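Local coordinates for protein N-acetylglucosamine 2-epimerase (Xylella fastidiosa, PDB 3GT5) that probably isomerises or epimerises a sugar of the N-acylglucosamine type, though its own substrate is not established, at residues A[12-16]-A[66-70]; A[258-262]-A[321-325]; A[49-53]-A[371-375]; A[215-219]-A[249-253]. All coordinates share one frame; numbering follows the deposited sequence.

Contact 1: A[12-16]-A[66-70]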
# COMPACT_ATOMS: atom_id res chain seq x y z
N ARG A 12 10.27 -7.42 14.75
CA ARG A 12 9.55 -6.75 15.82
C ARG A 12 10.27 -5.49 16.29
O ARG A 12 9.64 -4.46 16.51
CB ARG A 12 9.29 -7.70 17.01
CG ARG A 12 8.20 -8.76 16.69
CD ARG A 12 7.95 -9.79 17.86
NE ARG A 12 8.12 -9.16 19.17
CZ ARG A 12 7.16 -8.75 20.02
NH1 ARG A 12 5.86 -8.90 19.78
NH2 ARG A 12 7.54 -8.17 21.17
N THR A 13 11.59 -5.58 16.41
CA THR A 13 12.39 -4.46 16.84
C THR A 13 12.30 -3.37 15.80
O THR A 13 12.18 -2.22 16.14
CB THR A 13 13.87 -4.85 17.11
OG1 THR A 13 13.91 -5.91 18.08
CG2 THR A 13 14.69 -3.65 17.67
N HIS A 14 12.36 -3.74 14.53
CA HIS A 14 12.29 -2.75 13.47
C HIS A 14 10.96 -2.02 13.45
O HIS A 14 10.92 -0.79 13.30
CB HIS A 14 12.61 -3.34 12.10
CG HIS A 14 12.59 -2.33 11.01
ND1 HIS A 14 13.38 -1.19 11.04
CD2 HIS A 14 11.78 -2.20 9.93
CE1 HIS A 14 13.10 -0.44 9.98
NE2 HIS A 14 12.14 -1.04 9.28
N ILE A 15 9.87 -2.76 13.60
CA ILE A 15 8.56 -2.16 13.68
C ILE A 15 8.48 -1.17 14.88
O ILE A 15 7.98 -0.05 14.79
CB ILE A 15 7.44 -3.23 13.81
CG1 ILE A 15 7.25 -4.02 12.52
CG2 ILE A 15 6.07 -2.49 14.20
CD1 ILE A 15 6.51 -5.39 12.71
N SER A 16 9.03 -1.58 16.02
CA SER A 16 8.98 -0.76 17.21
C SER A 16 9.84 0.49 17.04
O SER A 16 9.51 1.55 17.54
CB SER A 16 9.39 -1.58 18.44
OG SER A 16 8.37 -2.53 18.74
N LEU A 66 -2.12 -4.98 17.71
CA LEU A 66 -2.25 -6.44 17.58
C LEU A 66 -0.93 -7.16 17.86
O LEU A 66 -0.91 -8.26 18.40
CB LEU A 66 -2.78 -6.83 16.18
CG LEU A 66 -4.23 -6.45 15.91
CD1 LEU A 66 -4.64 -6.89 14.51
CD2 LEU A 66 -5.23 -7.03 16.97
N GLN A 67 0.18 -6.52 17.53
CA GLN A 67 1.46 -7.12 17.78
C GLN A 67 1.95 -6.96 19.21
O GLN A 67 2.49 -7.92 19.78
CB GLN A 67 2.49 -6.53 16.81
CG GLN A 67 3.89 -7.11 16.92
CD GLN A 67 3.97 -8.62 16.76
OE1 GLN A 67 4.62 -9.32 17.58
NE2 GLN A 67 3.32 -9.15 15.76
N PHE A 68 1.77 -5.78 19.78
CA PHE A 68 2.40 -5.41 21.04
C PHE A 68 1.41 -5.24 22.22
O PHE A 68 1.82 -5.31 23.39
CB PHE A 68 3.24 -4.14 20.88
CG PHE A 68 4.34 -4.28 19.89
CD1 PHE A 68 5.43 -5.11 20.17
CD2 PHE A 68 4.30 -3.60 18.69
CE1 PHE A 68 6.46 -5.27 19.25
CE2 PHE A 68 5.34 -3.76 17.77
CZ PHE A 68 6.42 -4.60 18.06
N GLY A 69 0.13 -5.00 21.93
CA GLY A 69 -0.88 -4.74 22.98
C GLY A 69 -0.88 -3.38 23.68
O GLY A 69 -1.63 -3.16 24.64
N THR A 70 -0.10 -2.43 23.19
CA THR A 70 0.08 -1.17 23.89
C THR A 70 -1.21 -0.35 23.86
O THR A 70 -1.70 -0.03 22.79
CB THR A 70 1.20 -0.39 23.18
OG1 THR A 70 2.24 -1.32 22.83
CG2 THR A 70 1.69 0.78 24.02
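R12 and S16, one turn apart on helix 8-22, face Q67 and F68 at the end of helix 51-68, with CA atoms 8.3 Å apart for R12 and Q67 and 8.9 Å for S16 and F68. The polar link is a single bond. R12 NH1 donates to Q67 OE1 at 2.6 Å. The acceptor lies close to the guanidinium plane, and NH1 arrives in the carbonyl plane of the amide, on a lone pair. The two planes stand 71° apart, and a bend at chi3 (34°) turns the arginine tip toward the glutamine.

F68 comes in beside this bond. Its CE1 sits over one face of the guanidinium, 3.6 Å from R12 CZ, with the ring steeply inclined to that group. The ring edge also meets I15, whose CG2 is 3.9 Å from F68 CE2. I15 also packs on C383, H384 and L387 of helix 377-387. G69, just past helix 51-68, has positive phi.

The contact lies at the protein surface. It is helix-to-helix packing by side chains, of the kind that joins neighbouring helices in the (alpha/alpha)6 barrel of this family.

Contact 2: A[258-262]-A[321-325]; sequences LILDR and LLATR
L258 and L321 bring helices 247-263 and 309-326 together, their CA atoms 6.4 Å apart. The short helical segments run in broadly the same direction, with 42° between them. Their axes stay 10.9 Å apart, so side chains fill the gap.

R325 is the chain to follow. Its CB lies 3.5 Å from L258 CD1, and CG touches the same methyl. A turn at chi2 (52°) then takes the chain off the leucine and over to D261. CD passes alongside D261 OD2. NE donates to D261 OD2 at 2.6 Å, meeting it on the syn side; the oxygen itself lies somewhat out of the guanidinium plane. NH2 reaches D261 OD1 at 3.0 Å, but that bond is weak. The salt bridge is therefore two-pronged but uneven. The carboxylate and guanidinium are not coplanar, their planes standing 47° apart.

The rest of the contact is largely apolar. L258 and L321 lie alongside each other, pointing opposite ways, CB against CB at 3.8 Å. L258 CD2 meets L322 CD2, and L321 CD1 meets I259 CG1. R262 lays the edge of its guanidinium by L321, with NH2 3.5 Å from CD2. Its charge is paired with E385 of helix 377-387. L322 also packs against F277 of helix 269-284.

The leucines and I259 are buried, whereas R325 and R262 are exposed. The apolar interior thus has a charged margin. D261 and R325 probably balance each other's charge there, while the aliphatic part of R325 extends the leucine packing outward.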
# COMPACT_ATOMS: atom_id res chain seq x y z
N LEU A 258 0.02 -14.46 -2.98
CA LEU A 258 0.44 -15.44 -1.98
C LEU A 258 -0.42 -15.36 -0.68
O LEU A 258 -0.59 -16.36 0.01
CB LEU A 258 1.93 -15.33 -1.64
CG LEU A 258 2.86 -16.16 -2.54
CD1 LEU A 258 2.85 -17.69 -2.22
CD2 LEU A 258 2.58 -15.95 -3.98
N ILE A 259 -0.96 -14.20 -0.38
CA ILE A 259 -1.93 -14.08 0.73
C ILE A 259 -3.24 -14.77 0.28
O ILE A 259 -3.83 -15.52 1.05
CB ILE A 259 -2.17 -12.64 1.13
CG1 ILE A 259 -0.87 -12.03 1.70
CG2 ILE A 259 -3.31 -12.56 2.19
CD1 ILE A 259 -0.92 -10.54 1.93
N LEU A 260 -3.65 -14.57 -0.96
CA LEU A 260 -4.84 -15.26 -1.46
C LEU A 260 -4.67 -16.77 -1.39
O LEU A 260 -5.62 -17.49 -1.05
CB LEU A 260 -5.17 -14.84 -2.88
CG LEU A 260 -5.89 -13.51 -2.98
CD1 LEU A 260 -5.67 -12.89 -4.37
CD2 LEU A 260 -7.41 -13.66 -2.69
N ASP A 261 -3.45 -17.25 -1.69
CA ASP A 261 -3.14 -18.69 -1.74
C ASP A 261 -3.27 -19.36 -0.36
O ASP A 261 -3.43 -20.60 -0.24
CB ASP A 261 -1.74 -18.86 -2.31
CG ASP A 261 -1.25 -20.29 -2.30
OD1 ASP A 261 -1.66 -21.09 -3.17
OD2 ASP A 261 -0.38 -20.61 -1.44
N ARG A 262 -3.10 -18.56 0.67
CA ARG A 262 -3.32 -18.96 2.05
C ARG A 262 -4.80 -19.27 2.36
O ARG A 262 -5.10 -20.16 3.19
CB ARG A 262 -2.77 -17.86 2.96
CG ARG A 262 -2.34 -18.24 4.33
CD ARG A 262 -1.99 -16.96 5.14
NE ARG A 262 -0.70 -16.41 4.71
CZ ARG A 262 -0.29 -15.15 4.83
NH1 ARG A 262 -1.04 -14.19 5.35
NH2 ARG A 262 0.92 -14.84 4.39
N LEU A 321 7.24 -14.50 1.36
CA LEU A 321 6.09 -15.37 1.05
C LEU A 321 6.40 -16.42 -0.05
O LEU A 321 6.01 -17.58 0.09
CB LEU A 321 4.83 -14.54 0.75
CG LEU A 321 4.25 -13.66 1.87
CD1 LEU A 321 2.85 -13.13 1.54
CD2 LEU A 321 4.18 -14.39 3.13
N LEU A 322 7.11 -16.03 -1.10
CA LEU A 322 7.47 -16.90 -2.21
C LEU A 322 8.43 -17.97 -1.72
O LEU A 322 8.25 -19.13 -2.07
CB LEU A 322 8.12 -16.12 -3.33
CG LEU A 322 7.09 -15.32 -4.14
CD1 LEU A 322 7.70 -14.14 -4.89
CD2 LEU A 322 6.41 -16.31 -5.10
N ALA A 323 9.40 -17.58 -0.91
CA ALA A 323 10.36 -18.53 -0.30
C ALA A 323 9.67 -19.59 0.54
O ALA A 323 10.00 -20.80 0.42
CB ALA A 323 11.44 -17.78 0.54
N THR A 324 8.71 -19.19 1.37
CA THR A 324 8.07 -20.11 2.30
C THR A 324 7.13 -21.07 1.57
O THR A 324 7.12 -22.27 1.86
CB THR A 324 7.29 -19.35 3.39
OG1 THR A 324 8.18 -18.43 4.03
CG2 THR A 324 6.75 -20.35 4.43
N ARG A 325 6.40 -20.56 0.59
CA ARG A 325 5.50 -21.39 -0.20
C ARG A 325 6.24 -22.34 -1.17
O ARG A 325 5.88 -23.53 -1.29
CB ARG A 325 4.55 -20.49 -0.99
CG ARG A 325 3.48 -21.21 -1.79
CD ARG A 325 2.69 -22.21 -0.95
NE ARG A 325 1.40 -22.54 -1.55
CZ ARG A 325 1.19 -23.39 -2.55
NH1 ARG A 325 2.21 -24.04 -3.13
NH2 ARG A 325 -0.05 -23.59 -2.99

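Contact 3: A[49-53]-A[371-375]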
# COMPACT_ATOMS: atom_id res chain seq x y z
N ARG A 49 -4.11 18.02 5.28
CA ARG A 49 -4.34 16.60 5.57
C ARG A 49 -4.83 15.84 4.32
O ARG A 49 -5.56 16.37 3.47
CB ARG A 49 -5.35 16.43 6.72
CG ARG A 49 -4.96 17.11 8.05
CD ARG A 49 -3.74 16.49 8.74
NE ARG A 49 -3.34 17.39 9.82
CZ ARG A 49 -3.86 17.41 11.05
NH1 ARG A 49 -4.80 16.57 11.44
NH2 ARG A 49 -3.44 18.35 11.91
N HIS A 50 -4.39 14.58 4.23
CA HIS A 50 -4.66 13.74 3.11
C HIS A 50 -5.33 12.46 3.57
O HIS A 50 -4.88 11.79 4.53
CB HIS A 50 -3.34 13.38 2.39
CG HIS A 50 -3.54 12.91 0.99
ND1 HIS A 50 -4.19 11.73 0.66
CD2 HIS A 50 -3.23 13.51 -0.19
CE1 HIS A 50 -4.20 11.59 -0.66
NE2 HIS A 50 -3.64 12.67 -1.20
N LEU A 51 -6.37 12.08 2.83
CA LEU A 51 -7.11 10.86 3.17
C LEU A 51 -6.21 9.64 3.26
O LEU A 51 -6.42 8.82 4.12
CB LEU A 51 -8.24 10.61 2.16
CG LEU A 51 -9.14 9.42 2.40
CD1 LEU A 51 -9.94 9.57 3.72
CD2 LEU A 51 -10.07 9.27 1.17
N VAL A 52 -5.23 9.51 2.37
CA VAL A 52 -4.35 8.32 2.35
C VAL A 52 -3.52 8.27 3.68
O VAL A 52 -3.34 7.18 4.22
CB VAL A 52 -3.46 8.23 1.03
CG1 VAL A 52 -2.41 7.06 1.10
CG2 VAL A 52 -4.38 8.03 -0.22
N SER A 53 -3.02 9.39 4.17
CA SER A 53 -2.35 9.38 5.51
C SER A 53 -3.31 9.11 6.68
O SER A 53 -3.00 8.30 7.60
CB SER A 53 -1.52 10.64 5.74
OG SER A 53 -0.31 10.54 5.02
N PRO A 371 6.19 12.91 3.69
CA PRO A 371 5.11 13.80 3.26
C PRO A 371 3.77 13.06 3.28
O PRO A 371 3.71 11.86 3.52
CB PRO A 371 5.53 14.21 1.84
CG PRO A 371 6.65 13.27 1.44
CD PRO A 371 6.95 12.35 2.56
N ALA A 372 2.71 13.79 3.00
CA ALA A 372 1.35 13.24 2.93
C ALA A 372 1.34 12.03 2.04
O ALA A 372 1.94 12.03 0.96
CB ALA A 372 0.39 14.29 2.40
N GLY A 373 0.69 10.97 2.53
CA GLY A 373 0.68 9.67 1.85
C GLY A 373 1.62 8.65 2.51
O GLY A 373 1.35 7.44 2.49
N LYS A 374 2.72 9.11 3.10
CA LYS A 374 3.69 8.16 3.71
C LYS A 374 3.55 8.12 5.21
O LYS A 374 3.67 9.14 5.86
CB LYS A 374 5.13 8.52 3.34
CG LYS A 374 6.18 7.75 4.09
CD LYS A 374 7.55 7.82 3.38
CE LYS A 374 8.64 7.05 4.05
NZ LYS A 374 8.92 7.48 5.46
N THR A 375 3.30 6.92 5.74
CA THR A 375 3.23 6.71 7.16
C THR A 375 4.09 5.55 7.56
O THR A 375 4.05 5.12 8.70
CB THR A 375 1.77 6.46 7.66
OG1 THR A 375 1.38 5.14 7.26
CG2 THR A 375 0.85 7.49 7.09
O HOH W 1 1.80 11.24 6.36
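A type II beta turn, P371 to K374, rests on the first turn of helix 51-68, where S53 meets G373. The turn is closed by its own backbone bond from K374 N to P371 O. S53 OG takes the N-H of G373 at 2.7 Å, with an N-H...O angle of 154°. The serine torsion explains this reach: OG lies anti to its own carbonyl carbon (chi1 -77°), which swings it out to the turn. The same OG is bonded to a water at 2.6 Å, and that water lies 2.9 Å from K374 O and can donate to it. One hydroxyl therefore holds two successive parts of the turn, G373 directly and K374 probably through solvent.

The chain enters the helix from strand 48-50, the edge strand of an antiparallel sheet, and H50 is the N-cap. Its ND1 accepts from V52 N at 3.0 Å, with the donor nitrogen lying in the ring plane. This side-chain cap favours the observed rotation of the imidazole. In the (alpha/alpha)6 barrel of the family, the contact ties an early strand-to-helix junction to the loop that leads into helix 377-387, over 300 residues later.

Looser van der Waals contacts complete the interface. H50 CB lies 3.8 Å from A372 CB. V52 CG1 is 4.0 Å from G373 O. T375 turns CG2 toward S53, 3.9 Å from OG. G373 has the positive phi of a type II turn. The turn is also covered by Y36, which touches P371 and A372. The CB of K374 points away from the helix, and its NZ forms a salt bridge with D376.

Contact 4: A[215-219]-A[249-253]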
# COMPACT_ATOMS: atom_id res chain seq x y z
N GLY A 215 2.75 -9.77 -20.00
CA GLY A 215 2.86 -10.53 -18.77
C GLY A 215 3.17 -9.77 -17.51
O GLY A 215 3.35 -10.39 -16.43
N LEU A 216 3.27 -8.44 -17.60
CA LEU A 216 3.40 -7.58 -16.42
C LEU A 216 2.20 -6.66 -16.35
O LEU A 216 1.49 -6.50 -17.34
CB LEU A 216 4.69 -6.76 -16.45
CG LEU A 216 6.01 -7.53 -16.34
CD1 LEU A 216 7.15 -6.51 -16.35
CD2 LEU A 216 6.07 -8.38 -15.08
N VAL A 217 1.94 -6.09 -15.18
CA VAL A 217 0.79 -5.23 -14.96
C VAL A 217 1.15 -3.77 -15.23
O VAL A 217 1.93 -3.16 -14.50
CB VAL A 217 0.22 -5.39 -13.52
CG1 VAL A 217 -0.98 -4.47 -13.28
CG2 VAL A 217 -0.11 -6.88 -13.22
N TRP A 218 0.59 -3.22 -16.29
CA TRP A 218 0.69 -1.80 -16.61
C TRP A 218 -0.31 -1.02 -15.75
O TRP A 218 -1.32 -1.58 -15.30
CB TRP A 218 0.40 -1.62 -18.11
CG TRP A 218 0.60 -0.25 -18.63
CD1 TRP A 218 -0.38 0.65 -18.94
CD2 TRP A 218 1.85 0.41 -18.93
NE1 TRP A 218 0.18 1.82 -19.40
CE2 TRP A 218 1.54 1.70 -19.40
CE3 TRP A 218 3.21 0.02 -18.84
CZ2 TRP A 218 2.52 2.63 -19.77
CZ3 TRP A 218 4.19 0.94 -19.22
CH2 TRP A 218 3.84 2.22 -19.70
N GLU A 219 -0.04 0.26 -15.48
CA GLU A 219 -0.85 1.03 -14.55
C GLU A 219 -2.14 1.58 -15.12
O GLU A 219 -3.16 1.63 -14.42
CB GLU A 219 -0.09 2.22 -13.99
CG GLU A 219 1.15 1.87 -13.19
CD GLU A 219 0.86 1.17 -11.89
OE1 GLU A 219 -0.11 1.53 -11.18
OE2 GLU A 219 1.60 0.20 -11.58
N HIS A 249 4.93 -2.61 -7.92
CA HIS A 249 3.54 -3.12 -8.05
C HIS A 249 3.49 -4.56 -8.51
O HIS A 249 2.52 -5.28 -8.15
CB HIS A 249 2.67 -2.17 -8.91
CG HIS A 249 2.31 -0.89 -8.22
ND1 HIS A 249 1.90 0.24 -8.92
CD2 HIS A 249 2.34 -0.53 -6.92
CE1 HIS A 249 1.64 1.21 -8.06
NE2 HIS A 249 1.90 0.77 -6.84
N GLN A 250 4.50 -5.02 -9.24
CA GLN A 250 4.55 -6.41 -9.66
C GLN A 250 4.78 -7.28 -8.42
O GLN A 250 4.14 -8.34 -8.26
CB GLN A 250 5.62 -6.67 -10.73
CG GLN A 250 5.69 -5.61 -11.81
CD GLN A 250 4.38 -5.38 -12.52
OE1 GLN A 250 3.72 -6.35 -12.92
NE2 GLN A 250 4.04 -4.12 -12.76
N THR A 251 5.73 -6.85 -7.59
CA THR A 251 6.05 -7.61 -6.37
C THR A 251 4.93 -7.51 -5.34
O THR A 251 4.62 -8.49 -4.65
CB THR A 251 7.41 -7.25 -5.79
OG1 THR A 251 7.39 -5.89 -5.32
CG2 THR A 251 8.51 -7.48 -6.90
N GLU A 252 4.31 -6.34 -5.25
CA GLU A 252 3.15 -6.18 -4.36
C GLU A 252 2.04 -7.12 -4.77
O GLU A 252 1.40 -7.73 -3.91
CB GLU A 252 2.66 -4.74 -4.39
CG GLU A 252 1.54 -4.41 -3.43
CD GLU A 252 1.38 -2.91 -3.14
OE1 GLU A 252 2.09 -2.02 -3.71
OE2 GLU A 252 0.50 -2.56 -2.31
N TRP A 253 1.78 -7.25 -6.06
CA TRP A 253 0.79 -8.24 -6.52
C TRP A 253 1.22 -9.68 -6.17
O TRP A 253 0.39 -10.52 -5.80
CB TRP A 253 0.54 -8.11 -8.02
CG TRP A 253 -0.56 -7.20 -8.37
CD1 TRP A 253 -0.48 -6.01 -9.05
CD2 TRP A 253 -1.94 -7.38 -8.05
NE1 TRP A 253 -1.71 -5.44 -9.17
CE2 TRP A 253 -2.64 -6.27 -8.59
CE3 TRP A 253 -2.66 -8.38 -7.36
CZ2 TRP A 253 -4.04 -6.11 -8.44
CZ3 TRP A 253 -4.05 -8.22 -7.23
CH2 TRP A 253 -4.72 -7.11 -7.79
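The side chains of E219 and H249 meet nearly perpendicular, with the carboxylate and imidazole planes 43° apart. H249 ND1 donates to E219 OE2 at 2.7 Å in a nearly straight bond. The oxygen lies in the plane of the ring, yet the N-H comes down on it from above the carboxylate plane. E219 OE1 accepts from Q172, so the carboxylate is gripped from two residues. W310 packs against the H249 ring.

Q250 is set differently. A bend at chi2 (-56°) carries its amide across to the backbone of V217. OE1 accepts from V217 N at 2.9 Å in an almost linear bond. NE2 donates to V217 O, also at 2.9 Å, with an angle of 164°. The side-chain amide thus pairs with both polar groups of one residue, much as a neighbouring strand would. This pins the loop between helix 192-211 and strand 220-221 to the first turns of helix 247-263, in a buried part of the (alpha/alpha)6 barrel fold of this family. NE2 has a further acceptor in Q246 O.

L216 CB lies 3.7 Å from Q250 OE1. V217 CG2 approaches W253 CD1 obliquely at 4.3 Å, while W253 NE1 bonds to Q172.

The four contacts fall into two pairs, each built on one helix. Contacts 1 and 3 use the end and the start of helix 51-68, with centres 22 Å apart. Contacts 4 and 2 use helix 247-263, in that order along it, with centres 17 Å apart and nearest atoms about 5 Å apart. Contacts 2 and 3 lie on opposite sides of the chain's centre, as do contacts 3 and 4 and contacts 1 and 4. Along the chain, contacts 1 and 3 cross, while contacts 4 and 2 follow one another inside the long loop closed by contact 3. Contacts 1, 2 and 4 join segments 30 to 59 residues apart; contact 3 brings early and late parts of the chain together.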